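Local coordinates for protein N-acetylgalactosaminyltransferase 7 (Homo sapiens, PDB 6IWR) that is a two-domain member of the polypeptide GalNAc transferase family, pairing a GT-A-type glycosyltransferase domain with a ricin-type beta-trefoil lectin domain, at residues I486-K491 with G495-G500; Q524-G529 with V535-C540. All coordinates share one frame; numbering follows the deposited sequence.

Contacts 1 and 2 are two beta hairpins of the lectin domain, in series along the chain, contact 1 closing before contact 2 opens, with their centres about 11 Å apart. They meet directly: the 495-500 segment runs beside 535-540, where Gly495 O lies 2.8 Å from Ile537 N and Val497 N lies 3.0 Å from Val535 O, both probable backbone hydrogen bonds. On the other limb of contact 1, Ser488 packs its side chain on Ile537. Val575 of strand 575-578 touches Ile486, Val497 and Leu499 of contact 1 and Val535 of contact 2, giving both a shared apolar neighbour. The manganese ion lies by the GT-A-type domain, away from both hairpins.

Contact 1: residues I486-K491 with G495-G500; sequences IDSMGK and GFVELG
Glu498 sends its carboxylate back over the loop that follows strand 484-487, where it meets an apolar side chain and a charged one at once. Met489 lies across one face of the carboxylate: its CG is 3.6 Å from Glu498 CD, and the bend at chi2 (-47°) carries CE round over the same face, 3.3 Å from Glu498 OE1. The two side chains cross at about a right angle. Lys491 comes from the other limb of the loop and forms a long salt bridge from NZ to Glu498 OE2 at 3.6 Å, though the placing of the lysine end is doubtful. At that length the pairing is presumably loose, although the lysine charge should still make the ionised carboxylate more stable.

The backbone evidence for the hairpin is compact. Asp487 and Glu498 form the hydrogen-bonded antiparallel pair, with Asp487 N to Glu498 O at 2.8 Å and the return bond, Glu498 N to Asp487 O, longer at 3.2 Å. Ile486 and Leu499 make the adjoining non-hydrogen-bonded pair. This is one of the hairpins of a ricin-type beta-trefoil, a fold built from such units about a pseudo-threefold axis. Beyond the paired residues the first limb leaves the ladder through a type I' turn from Ser488 to Lys491, in which Met489 and Gly490 both have positive phi. An Asx turn leads into it: Asp487 OD1 accepts from Met489 N at 2.9 Å, the donor standing 52° above the carboxylate plane.

The side of Ile486 and Leu499 is apolar. Ile486 places CG2 opposite its backbone N, and this branch meets Val497 CG1 at 3.4 Å, the side chains crossing nearly perpendicularly. Val497 CG2 reaches the turn instead, 3.8 Å from Ser488 CA. Trp589 of strand 589-592 packs on Ile486 and Leu499.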
loop_
_atom_site.group_PDB
_atom_site.type_symbol
_atom_site.label_atom_id
_atom_site.label_comp_id
_atom_site.label_asym_id
_atom_site.label_seq_id
_atom_site.Cartn_x
_atom_site.Cartn_y
_atom_site.Cartn_z
ATOM N N ILE A 486 10.887 14.681 -12.562
ATOM C CA ILE A 486 9.513 14.386 -12.208
ATOM C C ILE A 486 9.501 12.959 -11.715
ATOM O O ILE A 486 10.218 12.096 -12.244
ATOM C CB ILE A 486 8.553 14.600 -13.390
ATOM C CG1 ILE A 486 8.631 16.067 -13.876
ATOM C CG2 ILE A 486 7.133 14.221 -12.970
ATOM C CD1 ILE A 486 7.685 16.453 -15.007
ATOM N N ASP A 487 8.752 12.706 -10.647
ATOM C CA ASP A 487 8.691 11.328 -10.214
ATOM C C ASP A 487 7.394 11.052 -9.474
ATOM O O ASP A 487 6.801 11.924 -8.828
ATOM C CB ASP A 487 9.981 10.970 -9.459
ATOM C CG ASP A 487 9.781 10.499 -8.042
ATOM O OD1 ASP A 487 9.165 9.443 -7.767
ATOM O OD2 ASP A 487 10.372 11.173 -7.201
ATOM N N SER A 488 6.920 9.834 -9.683
ATOM C CA SER A 488 5.544 9.484 -9.395
ATOM C C SER A 488 5.289 9.367 -7.903
ATOM O O SER A 488 4.143 9.484 -7.461
ATOM C CB SER A 488 5.238 8.159 -10.087
ATOM O OG SER A 488 3.851 7.988 -10.249
ATOM N N MET A 489 6.337 9.125 -7.112
ATOM C CA MET A 489 6.182 8.602 -5.756
ATOM C C MET A 489 5.374 7.311 -5.755
ATOM O O MET A 489 4.757 6.961 -4.750
ATOM C CB MET A 489 5.523 9.626 -4.827
ATOM C CG MET A 489 6.201 10.965 -4.804
ATOM S SD MET A 489 7.961 10.761 -4.617
ATOM C CE MET A 489 8.414 12.485 -4.451
ATOM N N GLY A 490 5.340 6.606 -6.879
ATOM C CA GLY A 490 4.482 5.449 -6.986
ATOM C C GLY A 490 3.004 5.751 -6.953
ATOM O O GLY A 490 2.202 4.818 -7.034
ATOM N N LYS A 491 2.615 7.022 -6.837
ATOM C CA LYS A 491 1.202 7.386 -6.783
ATOM C C LYS A 491 0.457 6.840 -7.993
ATOM O O LYS A 491 0.995 6.770 -9.099
ATOM C CB LYS A 491 1.034 8.901 -6.740
ATOM C CG LYS A 491 0.652 9.482 -5.397
ATOM C CD LYS A 491 1.852 10.088 -4.699
ATOM C CE LYS A 491 1.847 11.609 -4.743
ATOM N NZ LYS A 491 0.899 12.188 -3.766
ATOM N N GLY A 495 -3.437 10.393 -7.665
ATOM C CA GLY A 495 -2.368 11.055 -6.939
ATOM C C GLY A 495 -1.688 12.117 -7.777
ATOM O O GLY A 495 -1.810 12.168 -9.001
ATOM N N PHE A 496 -0.954 12.993 -7.098
ATOM C CA PHE A 496 -0.265 14.097 -7.755
ATOM C C PHE A 496 1.230 13.831 -7.850
ATOM O O PHE A 496 1.880 13.495 -6.855
ATOM C CB PHE A 496 -0.511 15.414 -7.034
ATOM C CG PHE A 496 -1.918 15.852 -7.091
ATOM C CD1 PHE A 496 -2.519 16.089 -8.315
ATOM C CD2 PHE A 496 -2.650 16.030 -5.927
ATOM C CE1 PHE A 496 -3.837 16.498 -8.385
ATOM C CE2 PHE A 496 -3.975 16.439 -5.981
ATOM C CZ PHE A 496 -4.572 16.672 -7.212
ATOM N N VAL A 497 1.754 13.992 -9.046
ATOM C CA VAL A 497 3.155 13.759 -9.345
ATOM C C VAL A 497 3.967 14.897 -8.751
ATOM O O VAL A 497 3.492 16.030 -8.673
ATOM C CB VAL A 497 3.318 13.637 -10.875
ATOM C CG1 VAL A 497 4.102 14.789 -11.473
ATOM C CG2 VAL A 497 3.867 12.288 -11.261
ATOM N N GLU A 498 5.181 14.597 -8.292
ATOM C CA GLU A 498 6.033 15.583 -7.633
ATOM C C GLU A 498 7.399 15.651 -8.305
ATOM O O GLU A 498 7.695 14.937 -9.275
ATOM C CB GLU A 498 6.197 15.253 -6.151
ATOM C CG GLU A 498 4.940 14.692 -5.530
ATOM C CD GLU A 498 5.118 14.331 -4.067
ATOM O OE1 GLU A 498 6.166 14.700 -3.496
ATOM O OE2 GLU A 498 4.212 13.678 -3.494
ATOM N N LEU A 499 8.237 16.529 -7.765
ATOM C CA LEU A 499 9.624 16.657 -8.183
ATOM C C LEU A 499 10.517 16.005 -7.137
ATOM O O LEU A 499 10.294 16.160 -5.936
ATOM C CB LEU A 499 10.009 18.128 -8.362
ATOM C CG LEU A 499 11.258 18.455 -9.186
ATOM C CD1 LEU A 499 10.928 18.309 -10.649
ATOM C CD2 LEU A 499 11.816 19.855 -8.877
ATOM N N GLY A 500 11.518 15.262 -7.586
ATOM C CA GLY A 500 12.492 14.729 -6.663
ATOM C C GLY A 500 13.872 14.693 -7.276
ATOM O O GLY A 500 14.044 14.902 -8.479
#

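Contact 2: residues Q524-G529 with V535-C540; sequences QCLTKG and VMITHC
Val535, the non-hydrogen-bonded partner of Lys528, turns CG1 to Leu526 CD1 at 3.5 Å on the face that also carries Ile537. Met536, on the reverse face, is matched with Thr527 by two backbone bonds, Met536 N to Thr527 O and Thr527 N to Met536 O, each 3.0 Å. Its side chain runs alongside that of Thr527, and the turn at chi3 (43°) brings CE to 3.5 Å from Thr527 CG2. The hydroxyl OG1 of Thr527 is engaged by Glu547. Ile537 offers CG1 to Leu526 CD2 at 3.8 Å, while its CG2 branch lies against Gln524, whose OE1 accepts from Asn493 N.

These residues form the 524-529/534-539 hairpin of the beta-trefoil; the short strand segments run antiparallel with 144° between their directions, evidence of strong twist. Thr538 makes the second hydrogen-bonded pair, donating to Cys525 O at 3.0 Å and accepting from Cys525 N at 2.9 Å. At His539 the side chains diverge: Gln524 NE2 lies near the plane of the imidazole at its edge, 3.7 Å from His539 CB, as packing and not a hydrogen bond.

Cys540, just past the strand, closes a disulfide to Cys525 with chi3 of -87°. The sulfurs use different first torsions, SG of Cys540 pointing opposite its own N and SG of Cys525 opposite its carbonyl carbon.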
loop_
_atom_site.group_PDB
_atom_site.type_symbol
_atom_site.label_atom_id
_atom_site.label_comp_id
_atom_site.label_asym_id
_atom_site.label_seq_id
_atom_site.Cartn_x
_atom_site.Cartn_y
_atom_site.Cartn_z
ATOM N N GLN A 524 -0.644 4.063 -16.317
ATOM C CA GLN A 524 -1.233 5.357 -16.018
ATOM C C GLN A 524 -0.840 6.453 -16.989
ATOM O O GLN A 524 0.132 6.334 -17.706
ATOM C CB GLN A 524 -0.898 5.786 -14.595
ATOM C CG GLN A 524 -1.092 4.710 -13.543
ATOM C CD GLN A 524 -2.383 4.851 -12.785
ATOM O OE1 GLN A 524 -2.513 5.684 -11.905
ATOM N NE2 GLN A 524 -3.339 4.033 -13.126
ATOM N N CYS A 525 -1.627 7.519 -16.999
ATOM C CA CYS A 525 -1.326 8.739 -17.742
ATOM C C CYS A 525 -1.342 9.965 -16.837
ATOM O O CYS A 525 -2.019 10.000 -15.808
ATOM C CB CYS A 525 -2.318 8.957 -18.879
ATOM S SG CYS A 525 -2.128 7.794 -20.092
ATOM N N LEU A 526 -0.549 10.967 -17.212
ATOM C CA LEU A 526 -0.594 12.261 -16.554
ATOM C C LEU A 526 -1.648 13.109 -17.247
ATOM O O LEU A 526 -1.807 13.044 -18.471
ATOM C CB LEU A 526 0.749 13.002 -16.580
ATOM C CG LEU A 526 2.110 12.350 -16.319
ATOM C CD1 LEU A 526 2.864 13.054 -15.218
ATOM C CD2 LEU A 526 1.977 10.890 -15.974
ATOM N N THR A 527 -2.379 13.887 -16.451
ATOM C CA THR A 527 -3.361 14.831 -16.960
ATOM C C THR A 527 -3.417 16.009 -16.003
ATOM O O THR A 527 -2.645 16.086 -15.044
ATOM C CB THR A 527 -4.740 14.186 -17.138
ATOM O OG1 THR A 527 -5.701 15.216 -17.375
ATOM C CG2 THR A 527 -5.133 13.416 -15.891
ATOM N N LYS A 528 -4.335 16.927 -16.264
ATOM C CA LYS A 528 -4.456 18.155 -15.493
ATOM C C LYS A 528 -5.500 17.952 -14.406
ATOM O O LYS A 528 -6.648 17.602 -14.699
ATOM C CB LYS A 528 -4.831 19.326 -16.402
ATOM C CG LYS A 528 -4.939 20.649 -15.682
ATOM C CD LYS A 528 -6.374 20.931 -15.288
ATOM C CE LYS A 528 -7.140 21.517 -16.458
ATOM N NZ LYS A 528 -7.787 22.795 -16.054
ATOM N N GLY A 529 -5.103 18.151 -13.157
ATOM C CA GLY A 529 -6.065 17.985 -12.094
ATOM C C GLY A 529 -6.819 19.267 -11.812
ATOM O O GLY A 529 -6.304 20.141 -11.108
ATOM N N VAL A 535 -0.381 18.323 -11.756
ATOM C CA VAL A 535 -0.374 17.205 -12.678
ATOM C C VAL A 535 -0.659 15.946 -11.886
ATOM O O VAL A 535 0.043 15.628 -10.918
ATOM C CB VAL A 535 0.968 17.109 -13.407
ATOM C CG1 VAL A 535 0.982 15.926 -14.347
ATOM C CG2 VAL A 535 1.207 18.395 -14.126
ATOM N N MET A 536 -1.677 15.231 -12.310
ATOM C CA MET A 536 -2.197 14.068 -11.630
ATOM C C MET A 536 -1.872 12.832 -12.460
ATOM O O MET A 536 -1.613 12.925 -13.660
ATOM C CB MET A 536 -3.702 14.263 -11.447
ATOM C CG MET A 536 -4.469 13.222 -10.660
ATOM S SD MET A 536 -6.228 13.595 -10.838
ATOM C CE MET A 536 -6.284 13.981 -12.588
ATOM N N ILE A 537 -1.861 11.674 -11.799
ATOM C CA ILE A 537 -1.639 10.369 -12.418
ATOM C C ILE A 537 -2.920 9.556 -12.259
ATOM O O ILE A 537 -3.419 9.412 -11.136
ATOM C CB ILE A 537 -0.469 9.632 -11.749
ATOM C CG1 ILE A 537 0.801 9.757 -12.533
ATOM C CG2 ILE A 537 -0.716 8.145 -11.735
ATOM C CD1 ILE A 537 1.579 8.457 -12.477
ATOM N N THR A 538 -3.456 9.014 -13.357
ATOM C CA THR A 538 -4.653 8.180 -13.251
ATOM C C THR A 538 -4.599 7.045 -14.241
ATOM O O THR A 538 -3.723 6.984 -15.104
ATOM C CB THR A 538 -5.967 8.914 -13.541
ATOM O OG1 THR A 538 -5.732 10.315 -13.720
ATOM C CG2 THR A 538 -6.956 8.680 -12.422
ATOM N N HIS A 539 -5.607 6.183 -14.146
ATOM C CA HIS A 539 -5.755 5.120 -15.120
ATOM C C HIS A 539 -6.173 5.688 -16.476
ATOM O O HIS A 539 -6.940 6.654 -16.577
ATOM C CB HIS A 539 -6.764 4.076 -14.651
ATOM C CG HIS A 539 -6.855 2.902 -15.572
ATOM N ND1 HIS A 539 -8.018 2.554 -16.227
ATOM C CD2 HIS A 539 -5.908 2.031 -15.995
ATOM C CE1 HIS A 539 -7.789 1.499 -16.991
ATOM N NE2 HIS A 539 -6.516 1.164 -16.871
ATOM N N CYS A 540 -5.690 5.024 -17.522
ATOM C CA CYS A 540 -5.604 5.554 -18.867
ATOM C C CYS A 540 -6.355 4.634 -19.822
ATOM O O CYS A 540 -6.290 3.417 -19.676
ATOM C CB CYS A 540 -4.124 5.675 -19.257
ATOM S SG CYS A 540 -3.948 6.984 -20.396
#